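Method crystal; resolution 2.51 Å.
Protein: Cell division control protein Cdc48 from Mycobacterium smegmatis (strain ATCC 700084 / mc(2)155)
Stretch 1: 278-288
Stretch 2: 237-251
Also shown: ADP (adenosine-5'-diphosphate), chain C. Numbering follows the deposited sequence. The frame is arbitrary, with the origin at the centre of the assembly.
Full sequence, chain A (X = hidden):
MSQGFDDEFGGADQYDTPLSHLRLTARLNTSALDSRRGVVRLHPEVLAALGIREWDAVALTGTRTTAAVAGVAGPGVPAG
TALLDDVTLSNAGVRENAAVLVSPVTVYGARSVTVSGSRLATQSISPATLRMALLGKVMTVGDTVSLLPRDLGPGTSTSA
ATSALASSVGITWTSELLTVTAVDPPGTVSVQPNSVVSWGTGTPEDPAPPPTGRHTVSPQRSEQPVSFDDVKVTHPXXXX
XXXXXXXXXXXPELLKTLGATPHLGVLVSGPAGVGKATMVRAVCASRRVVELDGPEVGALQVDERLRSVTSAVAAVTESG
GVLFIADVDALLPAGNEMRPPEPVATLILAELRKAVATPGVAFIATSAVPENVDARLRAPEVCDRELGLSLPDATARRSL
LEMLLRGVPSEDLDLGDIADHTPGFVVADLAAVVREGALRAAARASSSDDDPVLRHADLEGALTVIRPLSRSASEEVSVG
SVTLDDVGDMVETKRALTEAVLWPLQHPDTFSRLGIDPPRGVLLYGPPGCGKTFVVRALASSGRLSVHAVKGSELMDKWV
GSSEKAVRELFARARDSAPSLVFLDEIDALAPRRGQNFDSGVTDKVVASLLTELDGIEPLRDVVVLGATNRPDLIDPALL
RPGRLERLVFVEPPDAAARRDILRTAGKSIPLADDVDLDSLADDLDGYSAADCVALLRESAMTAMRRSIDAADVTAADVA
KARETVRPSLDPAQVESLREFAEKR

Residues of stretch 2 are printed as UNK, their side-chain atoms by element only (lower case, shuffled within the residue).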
# COMPACT_ATOMS: atom_id res chain seq x y z
N THR A 278 -15.53 -4.69 -1.39
CA THR A 278 -16.78 -3.96 -1.25
C THR A 278 -17.40 -3.65 -2.61
O THR A 278 -18.61 -3.73 -2.79
CB THR A 278 -16.58 -2.66 -0.45
OG1 THR A 278 -16.15 -2.98 0.88
CG2 THR A 278 -17.87 -1.86 -0.37
N MET A 279 -16.55 -3.30 -3.57
CA MET A 279 -17.01 -3.03 -4.93
C MET A 279 -17.65 -4.27 -5.55
O MET A 279 -18.69 -4.17 -6.20
CB MET A 279 -15.86 -2.55 -5.82
CG MET A 279 -16.26 -2.36 -7.28
SD MET A 279 -14.91 -1.95 -8.39
CE MET A 279 -14.09 -3.53 -8.55
N VAL A 280 -17.02 -5.42 -5.35
CA VAL A 280 -17.50 -6.67 -5.93
C VAL A 280 -18.87 -7.06 -5.36
O VAL A 280 -19.77 -7.45 -6.10
CB VAL A 280 -16.50 -7.82 -5.72
CG1 VAL A 280 -17.04 -9.12 -6.30
CG2 VAL A 280 -15.16 -7.48 -6.36
N ARG A 281 -19.02 -6.93 -4.04
CA ARG A 281 -20.29 -7.23 -3.39
C ARG A 281 -21.39 -6.28 -3.87
O ARG A 281 -22.53 -6.69 -4.08
CB ARG A 281 -20.14 -7.16 -1.87
CG ARG A 281 -19.04 -8.06 -1.33
CD ARG A 281 -19.08 -8.16 0.19
NE ARG A 281 -17.98 -8.97 0.69
CZ ARG A 281 -16.83 -8.48 1.15
NH1 ARG A 281 -16.64 -7.17 1.19
NH2 ARG A 281 -15.89 -9.30 1.59
N ALA A 282 -21.03 -5.01 -4.05
CA ALA A 282 -21.98 -4.00 -4.51
C ALA A 282 -22.43 -4.27 -5.94
O ALA A 282 -23.62 -4.16 -6.25
CB ALA A 282 -21.38 -2.62 -4.39
N VAL A 283 -21.48 -4.61 -6.80
CA VAL A 283 -21.78 -4.88 -8.21
C VAL A 283 -22.63 -6.15 -8.37
O VAL A 283 -23.50 -6.22 -9.23
CB VAL A 283 -20.48 -4.98 -9.05
CG1 VAL A 283 -20.75 -5.56 -10.43
CG2 VAL A 283 -19.84 -3.61 -9.17
N CYS A 284 -22.38 -7.14 -7.51
CA CYS A 284 -23.08 -8.41 -7.59
C CYS A 284 -24.31 -8.45 -6.69
O CYS A 284 -24.83 -9.53 -6.41
CB CYS A 284 -22.15 -9.56 -7.19
SG CYS A 284 -20.67 -9.73 -8.21
N ALA A 285 -24.77 -7.28 -6.25
CA ALA A 285 -25.88 -7.19 -5.30
C ALA A 285 -27.15 -7.93 -5.72
O ALA A 285 -27.84 -8.52 -4.89
CB ALA A 285 -26.19 -5.74 -5.00
N SER A 286 -27.46 -7.90 -7.02
CA SER A 286 -28.67 -8.54 -7.52
C SER A 286 -28.43 -10.01 -7.88
O SER A 286 -29.36 -10.72 -8.25
CB SER A 286 -29.22 -7.79 -8.73
OG SER A 286 -28.33 -7.87 -9.83
N ARG A 287 -27.18 -10.45 -7.77
CA ARG A 287 -26.83 -11.84 -8.06
C ARG A 287 -26.75 -12.62 -6.75
O ARG A 287 -26.64 -12.03 -5.68
CB ARG A 287 -25.47 -11.91 -8.75
CG ARG A 287 -25.23 -10.85 -9.81
CD ARG A 287 -25.97 -11.18 -11.09
NE ARG A 287 -25.80 -10.12 -12.09
CZ ARG A 287 -26.35 -10.14 -13.30
NH1 ARG A 287 -27.11 -11.17 -13.66
NH2 ARG A 287 -26.14 -9.14 -14.14
N ARG A 288 -26.80 -13.95 -6.84
CA ARG A 288 -26.47 -14.77 -5.69
C ARG A 288 -24.96 -14.98 -5.67
O ARG A 288 -24.35 -15.32 -6.69
CB ARG A 288 -27.24 -16.10 -5.69
CG ARG A 288 -26.75 -17.16 -6.66
CD ARG A 288 -27.65 -18.39 -6.64
NE ARG A 288 -27.69 -19.05 -5.34
CZ ARG A 288 -26.92 -20.07 -4.99
NH1 ARG A 288 -27.04 -20.60 -3.78
NH2 ARG A 288 -26.03 -20.56 -5.84
N UNK A 237 -14.31 1.99 -12.29
CA UNK A 237 -14.08 0.65 -12.83
C UNK A 237 -15.24 -0.29 -12.51
O UNK A 237 -15.39 -1.34 -13.15
c UNK A 237 -12.77 0.08 -12.29
n UNK A 237 -10.00 2.60 -12.52
o UNK A 237 -11.78 2.43 -11.17
c UNK A 237 -11.11 2.00 -12.10
c UNK A 237 -11.50 0.73 -12.84
N UNK A 238 -16.05 0.08 -11.53
CA UNK A 238 -17.22 -0.72 -11.15
C UNK A 238 -18.25 -0.76 -12.28
O UNK A 238 -18.98 -1.74 -12.42
c UNK A 238 -17.84 -0.18 -9.87
N UNK A 239 -18.30 0.31 -13.07
CA UNK A 239 -19.20 0.38 -14.21
C UNK A 239 -18.83 -0.68 -15.25
O UNK A 239 -19.70 -1.31 -15.85
c UNK A 239 -19.80 2.82 -13.92
c UNK A 239 -19.88 1.79 -16.20
c UNK A 239 -19.18 1.79 -14.86
N UNK A 240 -17.53 -0.87 -15.45
CA UNK A 240 -17.04 -1.82 -16.43
C UNK A 240 -17.24 -3.26 -15.95
O UNK A 240 -17.56 -4.15 -16.74
n UNK A 240 -12.95 -0.87 -20.50
c UNK A 240 -13.80 -0.70 -19.28
c UNK A 240 -13.66 -1.91 -18.36
c UNK A 240 -15.02 -2.41 -17.88
c UNK A 240 -15.57 -1.55 -16.76
N UNK A 241 -17.04 -3.47 -14.65
CA UNK A 241 -17.26 -4.78 -14.05
C UNK A 241 -18.73 -5.18 -14.15
O UNK A 241 -19.05 -6.33 -14.45
c UNK A 241 -17.05 -6.05 -11.78
c UNK A 241 -16.82 -4.77 -12.58
c UNK A 241 -16.35 -7.23 -12.44
c UNK A 241 -16.57 -5.88 -10.34
N UNK A 242 -19.61 -4.21 -13.91
CA UNK A 242 -21.04 -4.44 -14.00
C UNK A 242 -21.44 -4.79 -15.42
O UNK A 242 -22.24 -5.70 -15.65
c UNK A 242 -21.81 -3.21 -13.51
o UNK A 242 -23.91 -4.13 -12.85
c UNK A 242 -23.31 -3.37 -13.65
o UNK A 242 -23.90 -2.74 -14.55
N UNK A 243 -20.87 -4.07 -16.39
CA UNK A 243 -21.17 -4.29 -17.80
C UNK A 243 -20.70 -5.67 -18.26
O UNK A 243 -21.36 -6.32 -19.08
o UNK A 243 -21.39 -3.01 -21.28
c UNK A 243 -20.58 -3.17 -18.65
c UNK A 243 -20.17 -3.25 -21.15
c UNK A 243 -19.66 -3.63 -19.77
o UNK A 243 -19.36 -3.20 -22.10
N UNK A 244 -19.57 -6.12 -17.72
CA UNK A 244 -19.04 -7.45 -18.04
C UNK A 244 -19.95 -8.55 -17.50
O UNK A 244 -20.25 -9.52 -18.20
c UNK A 244 -16.57 -6.88 -18.19
c UNK A 244 -16.65 -6.34 -19.44
c UNK A 244 -17.65 -7.61 -17.45
c UNK A 244 -15.25 -6.60 -17.71
c UNK A 244 -14.56 -6.89 -16.52
n UNK A 244 -15.45 -5.75 -19.77
c UNK A 244 -13.25 -5.48 -18.60
c UNK A 244 -13.25 -6.47 -16.40
c UNK A 244 -12.61 -5.77 -17.43
c UNK A 244 -14.58 -5.90 -18.73
N UNK A 245 -20.37 -8.39 -16.25
CA UNK A 245 -21.26 -9.35 -15.60
C UNK A 245 -22.59 -9.48 -16.33
O UNK A 245 -23.10 -10.59 -16.52
c UNK A 245 -20.54 -9.46 -13.09
c UNK A 245 -21.52 -8.96 -14.15
c UNK A 245 -20.43 -10.98 -13.13
c UNK A 245 -20.98 -8.98 -11.72
N UNK A 246 -23.16 -8.35 -16.73
CA UNK A 246 -24.47 -8.35 -17.37
C UNK A 246 -24.43 -9.02 -18.74
O UNK A 246 -25.33 -9.78 -19.09
n UNK A 246 -27.71 -4.68 -12.82
c UNK A 246 -25.04 -6.94 -17.45
c UNK A 246 -26.12 -5.07 -16.11
c UNK A 246 -25.26 -6.33 -16.08
n UNK A 246 -26.45 -4.65 -14.75
n UNK A 246 -28.30 -6.01 -14.59
c UNK A 246 -27.48 -5.11 -14.06
N UNK A 247 -23.37 -8.75 -19.51
CA UNK A 247 -23.21 -9.38 -20.82
C UNK A 247 -23.06 -10.90 -20.68
O UNK A 247 -23.67 -11.66 -21.43
c UNK A 247 -22.00 -8.81 -21.54
c UNK A 247 -22.13 -7.38 -22.07
c UNK A 247 -23.25 -7.29 -23.10
c UNK A 247 -20.82 -6.92 -22.66
N UNK A 248 -22.26 -11.32 -19.72
CA UNK A 248 -22.01 -12.74 -19.50
C UNK A 248 -23.24 -13.47 -18.97
O UNK A 248 -23.60 -14.53 -19.46
o UNK A 248 -20.60 -14.31 -18.32
c UNK A 248 -20.84 -12.93 -18.55
N UNK A 249 -23.90 -12.89 -17.97
CA UNK A 249 -24.97 -13.57 -17.26
C UNK A 249 -26.37 -13.28 -17.78
O UNK A 249 -27.25 -14.14 -17.72
c UNK A 249 -23.75 -13.32 -13.54
c UNK A 249 -24.91 -13.25 -15.76
c UNK A 249 -23.63 -13.65 -15.02
c UNK A 249 -23.34 -15.13 -15.24
N UNK A 250 -26.59 -12.07 -18.29
CA UNK A 250 -27.94 -11.64 -18.67
C UNK A 250 -28.20 -11.55 -20.17
O UNK A 250 -29.32 -11.81 -20.63
o UNK A 250 -28.09 -9.37 -15.82
o UNK A 250 -28.45 -11.53 -15.97
c UNK A 250 -28.27 -10.40 -16.49
c UNK A 250 -28.29 -10.31 -18.00
N UNK A 251 -27.18 -11.19 -20.95
CA UNK A 251 -27.34 -11.05 -22.39
C UNK A 251 -26.31 -11.88 -23.16
O UNK A 251 -25.50 -11.33 -23.90
c UNK A 251 -27.21 -9.57 -22.79
c UNK A 251 -27.64 -7.18 -22.07
o UNK A 251 -27.65 -6.47 -21.04
c UNK A 251 -28.07 -8.63 -21.95
o UNK A 251 -27.29 -6.75 -23.19
PB ADP C . -9.95 -4.18 -0.26
O1B ADP C . -8.71 -4.52 0.52
O2B ADP C . -10.84 -5.35 -0.55
O3B ADP C . -9.71 -3.28 -1.45
PA ADP C . -12.29 -3.63 1.21
O1A ADP C . -12.24 -4.78 2.18
O2A ADP C . -13.15 -3.75 -0.02
O3A ADP C . -10.77 -3.29 0.80
O5' ADP C . -12.70 -2.33 2.04
C5' ADP C . -11.74 -1.75 2.91
C4' ADP C . -12.43 -1.51 4.24
O4' ADP C . -13.16 -0.29 4.17
C3' ADP C . -13.41 -2.63 4.54
O3' ADP C . -13.16 -3.16 5.85
C2' ADP C . -14.79 -1.99 4.49
O2' ADP C . -15.55 -2.38 5.64
C1' ADP C . -14.53 -0.49 4.50
N9 ADP C . -15.37 0.21 3.50
C8 ADP C . -15.18 0.21 2.17
N7 ADP C . -16.12 0.97 1.54
C5 ADP C . -16.92 1.48 2.50
C6 ADP C . -18.11 2.36 2.54
N6 ADP C . -18.65 2.87 1.41
N1 ADP C . -18.65 2.64 3.75
C2 ADP C . -18.14 2.14 4.89
N3 ADP C . -17.06 1.34 4.92
C4 ADP C . -16.42 0.98 3.78

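Position 237 opens the second stretch with three side-chain carbons, the third carrying one oxygen and one nitrogen; its backbone C lies 4.5 Å from Met-279 SD. An amide at that length is Gln-237. At 238 there is a single carbon, CB, which points toward the first helix and packs 3.7 Å from Met-279 SD and 4.0 Å from Val-283 CG2. This is Ala-238, and its small side chain goes with a close backbone approach, the CA atoms of Met-279 and Ala-238 being 6.6 Å apart.

Position 239 has one carbon bearing two more and points away from stretch 1, which identifies Val-239. Four carbons in a row ending in nitrogen, out of reach of stretch 1, make position 240 Lys-240. The four carbons at 241 fork at the second, as in leucine, and turn toward the first helix; in Leu-241, CG lies 4.0 Å from Val-283 CG1 and CD2 3.9 Å from Met-279 CE.

At 242 two carbons end in two oxygens, a short carboxylate, and CB is 4.0 Å from Val-283 CG1: Asp-242. Position 243 has one carbon more before its two oxygens and points away, so it is Glu-243. The fused five- and six-membered rings at 244, with eight carbons and one nitrogen beyond CB, can only be Trp-244, which does not reach stretch 1.

Position 245 again has four carbons forked at the second. It is Leu-245, whose CD1 lies 3.7 Å from Val-283 CG1 and 3.6 Å from Cys-284 SG. At 246, three carbons lead to a nitrogen and then a carbon with two further nitrogens, the guanidinium of Arg-246. Its NE hydrogen-bonds to Asp-242 OD2 at 3.2 Å within a salt bridge one helical turn back, while its CG lies 3.5 Å from Arg-287 NH2.

The forked four-carbon side chain at 247 points away: Leu-247. One carbon and one oxygen at 248 give Ser-248, also clear of stretch 1. Position 249 is another four-carbon fork, Leu-249, with CB 3.7 Å from Arg-287 NH1 and CD1 over one face of that guanidinium. Two carbons and a pair of oxygens define 250 as Asp-250, which accepts hydrogen bonds from Arg-287 NH1 to OD1 (2.7 Å) and from Arg-287 NH2 to OD2 (2.6 Å). Finally, three carbons ending in two oxygens make 251 the poorly ordered Glu-251, out of reach.

The contact thus joins an apolar packing surface to a charged end. The helices cross at -44°, and Val-283 fits as a knob among Ala-238, Leu-241, Asp-242 and Leu-245. Beyond the first helix, a type I turn from Cys-284 to Arg-287 precedes the two-pronged salt bridge to Asp-250. This carboxylate also pairs with Arg-246, OD2 lying 3.6 Å from Arg-246 NH1, so it offsets the charge of two guanidinium groups that approach to 3.8 Å between Arg-287 NH2 and Arg-246 NH1.

Stretch 2, residues 237-251: QAVKLDEWLRLSLDE
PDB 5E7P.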